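Local atomic coordinates of gdp-l-fucose synthetase (Naegleria fowleri, PDB entry 6AQZ), a protein that binds NADP and probably catalyses the NADPH-dependent epimerisation and reduction that form GDP-L-fucose. Residues Q23-L28 / R77-I82; V40-K45 / Y239-A244; E258-C263 / N306-R311. One frame throughout, in Å; residues are numbered along the deposited sequence.

Contact 1 of 3, residues Q23-L28 / R77-I82; sequences QDDVIL and RPTYVI
Two backbone N-H groups grip the carbonyl oxygen of Val26, and both lie in its carbonyl plane. Thr79 N reaches Val26 O at 2.8 Å, with a bent N-H...O angle of 138°, while the bond from Tyr80 N to Val26 O is longer, at 3.2 Å, but straighter. The hydroxyl of Thr79 works just beside them. With chi1 at 53°, Thr79 OG1 sits between its own N and carbonyl carbon, where it takes a hydrogen bond from Val26 N and gives one to Asp25 OD1 at 2.9 Å, meeting the carboxylate from above its plane. Asp25 OD1 also lies at the edge of the Tyr80 ring, and its OD2 is held by Thr22 N. A hydroxyl that both accepts and donates suits this start of the strands. Beyond it the parallel ladder is regular: Leu28 N binds Tyr80 O at 2.9 Å, and Ile82 N approaches Leu28 O nearly along the C=O axis. Ile27 lies alongside Tyr80 on one sheet face, its CG1 4.1 Å from Tyr80 CB; on the other, Leu28 CB rests 3.8 Å from Pro78 CB, apolar groups suiting a buried sheet. In this Rossmann-type sheet, strands 52-55 and 123-127 flank the pair, and Phe73 of helix 66-76 packs on Leu28, Pro78 and Val81.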
loop_
_atom_site.group_PDB
_atom_site.type_symbol
_atom_site.label_atom_id
_atom_site.label_comp_id
_atom_site.label_asym_id
_atom_site.label_seq_id
_atom_site.Cartn_x
_atom_site.Cartn_y
_atom_site.Cartn_z
ATOM N N GLN A 23 -7.149 -21.516 30.580
ATOM C CA GLN A 23 -5.728 -21.592 30.872
ATOM C C GLN A 23 -4.928 -22.116 29.697
ATOM O O GLN A 23 -3.719 -21.881 29.638
ATOM C CB GLN A 23 -5.480 -22.450 32.114
ATOM C CG GLN A 23 -6.078 -21.873 33.399
ATOM C CD GLN A 23 -5.769 -20.385 33.635
ATOM O OE1 GLN A 23 -4.870 -19.787 33.021
ATOM N NE2 GLN A 23 -6.530 -19.783 34.544
ATOM N N ASP A 24 -5.576 -22.780 28.745
ATOM C CA ASP A 24 -4.860 -23.311 27.596
ATOM C C ASP A 24 -4.603 -22.260 26.529
ATOM O O ASP A 24 -3.833 -22.520 25.598
ATOM C CB ASP A 24 -5.625 -24.489 26.996
ATOM C CG ASP A 24 -5.287 -25.794 27.674
ATOM O OD1 ASP A 24 -4.077 -26.030 27.916
ATOM O OD2 ASP A 24 -6.220 -26.574 27.983
ATOM N N ASP A 25 -5.197 -21.079 26.653
ATOM C CA ASP A 25 -5.023 -20.056 25.644
ATOM C C ASP A 25 -3.697 -19.347 25.831
ATOM O O ASP A 25 -3.263 -19.081 26.957
ATOM C CB ASP A 25 -6.144 -19.023 25.716
ATOM C CG ASP A 25 -7.443 -19.537 25.181
ATOM O OD1 ASP A 25 -7.452 -20.068 24.043
ATOM O OD2 ASP A 25 -8.449 -19.407 25.907
ATOM N N VAL A 26 -3.095 -18.983 24.708
ATOM C CA VAL A 26 -1.844 -18.249 24.662
ATOM C C VAL A 26 -2.147 -16.998 23.866
ATOM O O VAL A 26 -2.603 -17.091 22.722
ATOM C CB VAL A 26 -0.729 -19.070 23.987
ATOM C CG1 VAL A 26 0.597 -18.349 24.058
ATOM C CG2 VAL A 26 -0.634 -20.470 24.573
ATOM N N ILE A 27 -1.913 -15.833 24.462
ATOM C CA ILE A 27 -2.198 -14.568 23.804
ATOM C C ILE A 27 -0.876 -13.859 23.587
ATOM O O ILE A 27 -0.224 -13.450 24.555
ATOM C CB ILE A 27 -3.154 -13.675 24.606
ATOM C CG1 ILE A 27 -4.462 -14.394 24.942
ATOM C CG2 ILE A 27 -3.437 -12.397 23.819
ATOM C CD1 ILE A 27 -4.426 -15.188 26.294
ATOM N N LEU A 28 -0.511 -13.666 22.320
ATOM C CA LEU A 28 0.729 -13.006 21.933
ATOM C C LEU A 28 0.458 -11.532 21.663
ATOM O O LEU A 28 -0.421 -11.197 20.862
ATOM C CB LEU A 28 1.309 -13.679 20.690
ATOM C CG LEU A 28 2.782 -13.470 20.343
ATOM C CD1 LEU A 28 3.707 -13.928 21.462
ATOM C CD2 LEU A 28 3.112 -14.166 19.006
ATOM N N ARG A 77 3.048 -20.755 20.309
ATOM C CA ARG A 77 1.862 -21.253 19.613
ATOM C C ARG A 77 0.599 -20.549 20.105
ATOM O O ARG A 77 -0.238 -21.182 20.753
ATOM C CB ARG A 77 1.706 -22.767 19.799
ATOM C CG ARG A 77 2.876 -23.626 19.329
ATOM C CD ARG A 77 3.072 -23.594 17.809
ATOM N NE ARG A 77 4.311 -24.278 17.424
ATOM C CZ ARG A 77 4.387 -25.339 16.622
ATOM N NH1 ARG A 77 3.287 -25.854 16.070
ATOM N NH2 ARG A 77 5.578 -25.872 16.354
ATOM N N PRO A 78 0.422 -19.257 19.838
ATOM C CA PRO A 78 -0.714 -18.537 20.423
ATOM C C PRO A 78 -2.035 -18.930 19.775
ATOM O O PRO A 78 -2.081 -19.323 18.604
ATOM C CB PRO A 78 -0.389 -17.075 20.116
ATOM C CG PRO A 78 0.346 -17.166 18.832
ATOM C CD PRO A 78 1.214 -18.387 18.952
ATOM N N THR A 79 -3.124 -18.778 20.552
ATOM C CA THR A 79 -4.494 -18.840 20.041
ATOM C C THR A 79 -5.069 -17.467 19.722
ATOM O O THR A 79 -6.067 -17.383 19.000
ATOM C CB THR A 79 -5.443 -19.550 21.033
ATOM O OG1 THR A 79 -5.359 -18.950 22.333
ATOM C CG2 THR A 79 -5.122 -21.033 21.136
ATOM N N TYR A 80 -4.500 -16.407 20.286
ATOM C CA TYR A 80 -4.920 -15.046 20.008
ATOM C C TYR A 80 -3.679 -14.190 19.860
ATOM O O TYR A 80 -2.638 -14.481 20.447
ATOM C CB TYR A 80 -5.843 -14.501 21.104
ATOM C CG TYR A 80 -7.177 -15.229 21.120
ATOM C CD1 TYR A 80 -8.196 -14.864 20.252
ATOM C CD2 TYR A 80 -7.396 -16.327 21.960
ATOM C CE1 TYR A 80 -9.414 -15.554 20.237
ATOM C CE2 TYR A 80 -8.611 -17.024 21.951
ATOM C CZ TYR A 80 -9.610 -16.631 21.095
ATOM O OH TYR A 80 -10.818 -17.302 21.086
ATOM N N VAL A 81 -3.781 -13.161 19.029
ATOM C CA VAL A 81 -2.689 -12.231 18.812
ATOM C C VAL A 81 -3.253 -10.817 18.879
ATOM O O VAL A 81 -4.251 -10.505 18.217
ATOM C CB VAL A 81 -1.975 -12.504 17.471
ATOM C CG1 VAL A 81 -1.032 -11.349 17.086
ATOM C CG2 VAL A 81 -1.190 -13.779 17.574
ATOM N N ILE A 82 -2.629 -9.972 19.696
ATOM C CA ILE A 82 -2.881 -8.537 19.677
ATOM C C ILE A 82 -1.633 -7.900 19.085
ATOM O O ILE A 82 -0.560 -7.948 19.693
ATOM C CB ILE A 82 -3.181 -7.970 21.068
ATOM C CG1 ILE A 82 -4.383 -8.675 21.694
ATOM C CG2 ILE A 82 -3.441 -6.462 20.969
ATOM C CD1 ILE A 82 -4.734 -8.120 23.052
#

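Contact 2 of 3, residues V40-K45 / Y239-A244; sequences VEHIVK and YSHDAA
The imidazoles of His42 and His241 form an offset stack, their centroids 4.2 Å apart and their planes inclined by 26°. His42 ND1 lies over one face of the His241 ring, offset toward its rim, 3.2 Å from His241 CE1. The two ND1 atoms are also close, but their angle is poor for a hydrogen bond, and the pair is held by the offset stack instead. Deeper in, the methyl of Ala244 fits against the backbone of the other helix: Ala244 CB is 3.5 Å from Val40 N, and Val40 CG2 and Ile43 CG1 each come to 3.8 Å from it. A side chain this small lets the CA atoms of Val40 and Ala244 approach to 4.8 Å, while the branched residues fill the flanks. Helix 35-46 follows the first strand of the Rossmann-type fold and its probable glycine-rich turn; here it crosses the start of helix 240-253 at -65°. Torsions set the stack: His42 CG is anti to its backbone N (chi1 174°), whereas His241 CG is anti to its carbonyl carbon, and the two side chains cross at about a right angle. Behind His241, the ring of Tyr239, the residue at the N-cap position, lies over the opposite imidazole face with its CZ. Tyr239 is in turn positioned by a hydrogen bond from its OH to Glu327 and by its ring meeting that of Phe194.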
loop_
_atom_site.group_PDB
_atom_site.type_symbol
_atom_site.label_atom_id
_atom_site.label_comp_id
_atom_site.label_asym_id
_atom_site.label_seq_id
_atom_site.Cartn_x
_atom_site.Cartn_y
_atom_site.Cartn_z
ATOM N N VAL A 40 -2.569 -2.728 28.291
ATOM C CA VAL A 40 -3.206 -4.039 28.213
ATOM C C VAL A 40 -2.682 -4.947 29.321
ATOM O O VAL A 40 -3.456 -5.642 29.992
ATOM C CB VAL A 40 -3.005 -4.654 26.813
ATOM C CG1 VAL A 40 -3.491 -6.094 26.787
ATOM C CG2 VAL A 40 -3.728 -3.828 25.759
ATOM N N GLU A 41 -1.365 -4.943 29.541
ATOM C CA GLU A 41 -0.777 -5.775 30.591
ATOM C C GLU A 41 -1.323 -5.404 31.971
ATOM O O GLU A 41 -1.540 -6.273 32.824
ATOM C CB GLU A 41 0.746 -5.643 30.564
ATOM C CG GLU A 41 1.460 -6.469 31.628
ATOM C CD GLU A 41 2.962 -6.245 31.655
ATOM O OE1 GLU A 41 3.434 -5.144 31.279
ATOM O OE2 GLU A 41 3.674 -7.192 32.035
ATOM N N HIS A 42 -1.544 -4.111 32.209
ATOM C CA HIS A 42 -2.106 -3.658 33.474
ATOM C C HIS A 42 -3.551 -4.140 33.648
ATOM O O HIS A 42 -3.921 -4.639 34.712
ATOM C CB HIS A 42 -2.000 -2.138 33.556
ATOM C CG HIS A 42 -2.686 -1.546 34.747
ATOM N ND1 HIS A 42 -3.845 -0.808 34.646
ATOM C CD2 HIS A 42 -2.379 -1.589 36.066
ATOM C CE1 HIS A 42 -4.225 -0.423 35.853
ATOM N NE2 HIS A 42 -3.352 -0.882 36.731
ATOM N N ILE A 43 -4.390 -3.992 32.617
ATOM C CA ILE A 43 -5.775 -4.438 32.728
ATOM C C ILE A 43 -5.840 -5.953 32.894
ATOM O O ILE A 43 -6.564 -6.468 33.756
ATOM C CB ILE A 43 -6.584 -3.969 31.508
ATOM C CG1 ILE A 43 -6.666 -2.444 31.497
ATOM C CG2 ILE A 43 -7.981 -4.633 31.490
ATOM C CD1 ILE A 43 -7.206 -1.887 32.794
ATOM N N VAL A 44 -5.046 -6.690 32.108
ATOM C CA VAL A 44 -5.041 -8.146 32.231
ATOM C C VAL A 44 -4.752 -8.566 33.671
ATOM O O VAL A 44 -5.391 -9.480 34.210
ATOM C CB VAL A 44 -4.037 -8.761 31.238
ATOM C CG1 VAL A 44 -3.599 -10.157 31.697
ATOM C CG2 VAL A 44 -4.646 -8.842 29.835
ATOM N N LYS A 45 -3.804 -7.892 34.322
ATOM C CA LYS A 45 -3.453 -8.230 35.699
ATOM C C LYS A 45 -4.488 -7.716 36.695
ATOM O O LYS A 45 -4.839 -8.417 37.652
ATOM C CB LYS A 45 -2.063 -7.683 36.035
ATOM N N TYR A 239 -7.358 7.783 27.401
ATOM C CA TYR A 239 -6.487 7.161 28.394
ATOM C C TYR A 239 -6.132 5.743 27.981
ATOM O O TYR A 239 -7.011 4.936 27.669
ATOM C CB TYR A 239 -7.186 7.150 29.761
ATOM C CG TYR A 239 -6.331 6.753 30.948
ATOM C CD1 TYR A 239 -4.962 7.003 30.968
ATOM C CD2 TYR A 239 -6.908 6.165 32.074
ATOM C CE1 TYR A 239 -4.187 6.657 32.065
ATOM C CE2 TYR A 239 -6.145 5.818 33.188
ATOM C CZ TYR A 239 -4.783 6.066 33.179
ATOM O OH TYR A 239 -4.009 5.723 34.263
ATOM N N SER A 240 -4.842 5.418 28.041
ATOM C CA SER A 240 -4.408 4.105 27.581
ATOM C C SER A 240 -5.075 2.962 28.344
ATOM O O SER A 240 -5.361 1.918 27.747
ATOM C CB SER A 240 -2.888 4.011 27.671
ATOM O OG SER A 240 -2.470 4.089 29.016
ATOM N N HIS A 241 -5.340 3.117 29.649
ATOM C CA HIS A 241 -6.032 2.032 30.347
ATOM C C HIS A 241 -7.459 1.846 29.816
ATOM O O HIS A 241 -7.936 0.711 29.673
ATOM C CB HIS A 241 -6.045 2.284 31.852
ATOM C CG HIS A 241 -4.692 2.226 32.479
ATOM N ND1 HIS A 241 -4.485 2.436 33.825
ATOM C CD2 HIS A 241 -3.473 1.984 31.943
ATOM C CE1 HIS A 241 -3.198 2.320 34.093
ATOM N NE2 HIS A 241 -2.560 2.055 32.967
ATOM N N ASP A 242 -8.147 2.946 29.501
ATOM C CA ASP A 242 -9.449 2.835 28.858
ATOM C C ASP A 242 -9.334 2.186 27.475
ATOM O O ASP A 242 -10.116 1.286 27.135
ATOM C CB ASP A 242 -10.092 4.211 28.743
ATOM C CG ASP A 242 -10.529 4.765 30.055
ATOM O OD1 ASP A 242 -10.501 4.034 31.076
ATOM O OD2 ASP A 242 -10.927 5.947 30.050
ATOM N N ALA A 243 -8.349 2.610 26.677
ATOM C CA ALA A 243 -8.151 1.998 25.362
ATOM C C ALA A 243 -7.898 0.502 25.491
ATOM O O ALA A 243 -8.380 -0.290 24.667
ATOM C CB ALA A 243 -6.985 2.663 24.626
ATOM N N ALA A 244 -7.146 0.103 26.530
ATOM C CA ALA A 244 -6.867 -1.311 26.762
ATOM C C ALA A 244 -8.142 -2.106 27.068
ATOM O O ALA A 244 -8.259 -3.272 26.670
ATOM C CB ALA A 244 -5.849 -1.460 27.906
#

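Contact 3 of 3, residues E258-C263 / N306-R311; sequences EPIMLC and NAKFLR
The ring of Phe309 takes Ile260 at its edge, near the ring plane, with Ile260 CD1 3.8 Å from Phe309 CD2. Leu262 CD2 comes to the same CD2 obliquely, at 4.2 Å, and the rings of Trp249 and Phe316 each meet Phe309 edge-to-face. A broad aromatic side chain suits this buried place, where it can touch several apolar neighbours at once. Its chi1 of -171° sets CG anti to the backbone N, while Ile260, extended with CG1 also anti to N, sends CD1 out to meet it. Ile260 CG1 in addition lies 4.0 Å from Lys308 CG. The lysine chain bends at chi2 and chi3, crossing the isoleucine obliquely before Lys308 NZ binds Pro259 O at 3.2 Å, from above the carbonyl plane. Tyr254 OH is the stronger partner of this ammonium group, so a long flexible residue serves both apolar and polar neighbours. At the far end, Cys263 SG packs 3.5 Å from Asn306 CB, beside the start of the helix. Helix 307-312 lies across strand 260-262 at nearly a right angle; the strand pairs in parallel with strand 184-194, and helix 240-253 packs Trp249, Thr250 and Met246 against Ile260, Leu262 and Phe309.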
loop_
_atom_site.group_PDB
_atom_site.type_symbol
_atom_site.label_atom_id
_atom_site.label_comp_id
_atom_site.label_asym_id
_atom_site.label_seq_id
_atom_site.Cartn_x
_atom_site.Cartn_y
_atom_site.Cartn_z
ATOM N N GLU A 258 -14.287 -5.017 9.776
ATOM C CA GLU A 258 -14.155 -3.566 9.659
ATOM C C GLU A 258 -13.457 -3.013 10.897
ATOM O O GLU A 258 -13.775 -3.428 12.017
ATOM C CB GLU A 258 -15.526 -2.897 9.542
ATOM C CG GLU A 258 -16.388 -3.449 8.438
ATOM C CD GLU A 258 -15.784 -3.226 7.065
ATOM O OE1 GLU A 258 -15.109 -2.181 6.862
ATOM O OE2 GLU A 258 -15.971 -4.114 6.199
ATOM N N PRO A 259 -12.527 -2.066 10.742
ATOM C CA PRO A 259 -11.902 -1.467 11.933
ATOM C C PRO A 259 -12.953 -0.765 12.765
ATOM O O PRO A 259 -13.964 -0.300 12.247
ATOM C CB PRO A 259 -10.887 -0.476 11.357
ATOM C CG PRO A 259 -11.324 -0.230 9.935
ATOM C CD PRO A 259 -12.029 -1.480 9.481
ATOM N N ILE A 260 -12.738 -0.732 14.075
ATOM C CA ILE A 260 -13.623 -0.016 14.990
ATOM C C ILE A 260 -12.797 1.057 15.676
ATOM O O ILE A 260 -11.719 0.773 16.206
ATOM C CB ILE A 260 -14.291 -0.956 16.012
ATOM C CG1 ILE A 260 -15.183 -0.165 16.959
ATOM C CG2 ILE A 260 -13.275 -1.762 16.822
ATOM C CD1 ILE A 260 -15.997 -1.063 17.915
ATOM N N MET A 261 -13.287 2.290 15.645
ATOM C CA MET A 261 -12.556 3.358 16.297
ATOM C C MET A 261 -12.652 3.315 17.813
ATOM O O MET A 261 -13.699 3.015 18.388
ATOM C CB MET A 261 -13.007 4.693 15.772
ATOM C CG MET A 261 -12.305 4.786 14.482
ATOM S SD MET A 261 -11.868 6.429 14.122
ATOM C CE MET A 261 -13.340 6.761 13.136
ATOM N N LEU A 262 -11.525 3.605 18.450
ATOM C CA LEU A 262 -11.448 3.746 19.901
ATOM C C LEU A 262 -11.158 5.214 20.180
ATOM O O LEU A 262 -10.021 5.668 20.025
ATOM C CB LEU A 262 -10.362 2.847 20.465
ATOM C CG LEU A 262 -10.332 1.362 20.073
ATOM C CD1 LEU A 262 -9.266 0.603 20.897
ATOM C CD2 LEU A 262 -11.695 0.718 20.210
ATOM N N CYS A 263 -12.179 5.958 20.590
ATOM C CA CYS A 263 -11.997 7.367 20.902
ATOM C C CYS A 263 -13.111 7.802 21.840
ATOM O O CYS A 263 -13.953 7.007 22.262
ATOM C CB CYS A 263 -11.974 8.240 19.651
ATOM S SG CYS A 263 -13.542 8.317 18.804
ATOM N N ASN A 306 -17.052 8.073 17.495
ATOM C CA ASN A 306 -17.110 6.863 18.304
ATOM C C ASN A 306 -18.475 6.185 18.240
ATOM O O ASN A 306 -18.804 5.392 19.132
ATOM C CB ASN A 306 -16.739 7.165 19.757
ATOM C CG ASN A 306 -17.835 7.869 20.522
ATOM O OD1 ASN A 306 -18.582 8.674 19.980
ATOM N ND2 ASN A 306 -17.899 7.599 21.826
ATOM N N ALA A 307 -19.263 6.471 17.193
ATOM C CA ALA A 307 -20.623 5.951 17.109
ATOM C C ALA A 307 -20.645 4.431 17.140
ATOM O O ALA A 307 -21.555 3.836 17.725
ATOM C CB ALA A 307 -21.314 6.466 15.844
ATOM N N LYS A 308 -19.677 3.779 16.493
ATOM C CA LYS A 308 -19.747 2.323 16.398
ATOM C C LYS A 308 -19.561 1.661 17.770
ATOM O O LYS A 308 -20.351 0.799 18.176
ATOM C CB LYS A 308 -18.729 1.806 15.385
ATOM C CG LYS A 308 -18.775 0.302 15.291
ATOM C CD LYS A 308 -18.653 -0.185 13.875
ATOM C CE LYS A 308 -17.237 -0.147 13.387
ATOM N NZ LYS A 308 -17.107 -0.826 12.081
ATOM N N PHE A 309 -18.516 2.052 18.495
ATOM C CA PHE A 309 -18.277 1.488 19.813
ATOM C C PHE A 309 -19.390 1.874 20.780
ATOM O O PHE A 309 -19.841 1.052 21.589
ATOM C CB PHE A 309 -16.907 1.958 20.337
ATOM C CG PHE A 309 -16.480 1.269 21.579
ATOM C CD1 PHE A 309 -16.904 1.724 22.818
ATOM C CD2 PHE A 309 -15.690 0.134 21.516
ATOM C CE1 PHE A 309 -16.509 1.080 23.988
ATOM C CE2 PHE A 309 -15.296 -0.525 22.687
ATOM C CZ PHE A 309 -15.710 -0.047 23.923
ATOM N N LEU A 310 -19.876 3.114 20.682
ATOM C CA LEU A 310 -20.971 3.541 21.542
ATOM C C LEU A 310 -22.235 2.734 21.258
ATOM O O LEU A 310 -23.001 2.418 22.170
ATOM C CB LEU A 310 -21.216 5.034 21.346
ATOM C CG LEU A 310 -22.421 5.560 22.109
ATOM C CD1 LEU A 310 -22.074 5.650 23.586
ATOM C CD2 LEU A 310 -22.837 6.897 21.554
ATOM N N ARG A 311 -22.474 2.398 19.997
ATOM C CA ARG A 311 -23.627 1.579 19.652
ATOM C C ARG A 311 -23.404 0.116 20.031
ATOM O O ARG A 311 -24.345 -0.566 20.451
ATOM C CB ARG A 311 -23.950 1.748 18.161
ATOM C CG ARG A 311 -24.751 0.628 17.536
ATOM C CD ARG A 311 -25.108 0.907 16.052
ATOM N NE ARG A 311 -23.957 0.791 15.149
ATOM C CZ ARG A 311 -23.461 -0.373 14.732
ATOM N NH1 ARG A 311 -24.004 -1.518 15.141
ATOM N NH2 ARG A 311 -22.427 -0.402 13.905
#

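How the contacts relate
From the N terminus, strand 26-30 opens contact 1, which closes a loop of 48 residues when strand 80-83 lies down beside it. Helix 35-46, inside that loop, opens contact 2 before contact 1 is closed, so the two cross; contact 2 closes only after 193 residues, at the start of helix 240-253. That helix leads on to strand 260-262, where contact 3 begins, in series with both others, tying helix 307-312 to the sheet as it closes. Contacts 1 and 3 reach the same sheet, their centres about 25 Å apart. Contact 2 ties a helix of the N-terminal half to helix 240-253 and touches contact 3, where Ala243 O lies 4.0 Å from Leu262 CD1.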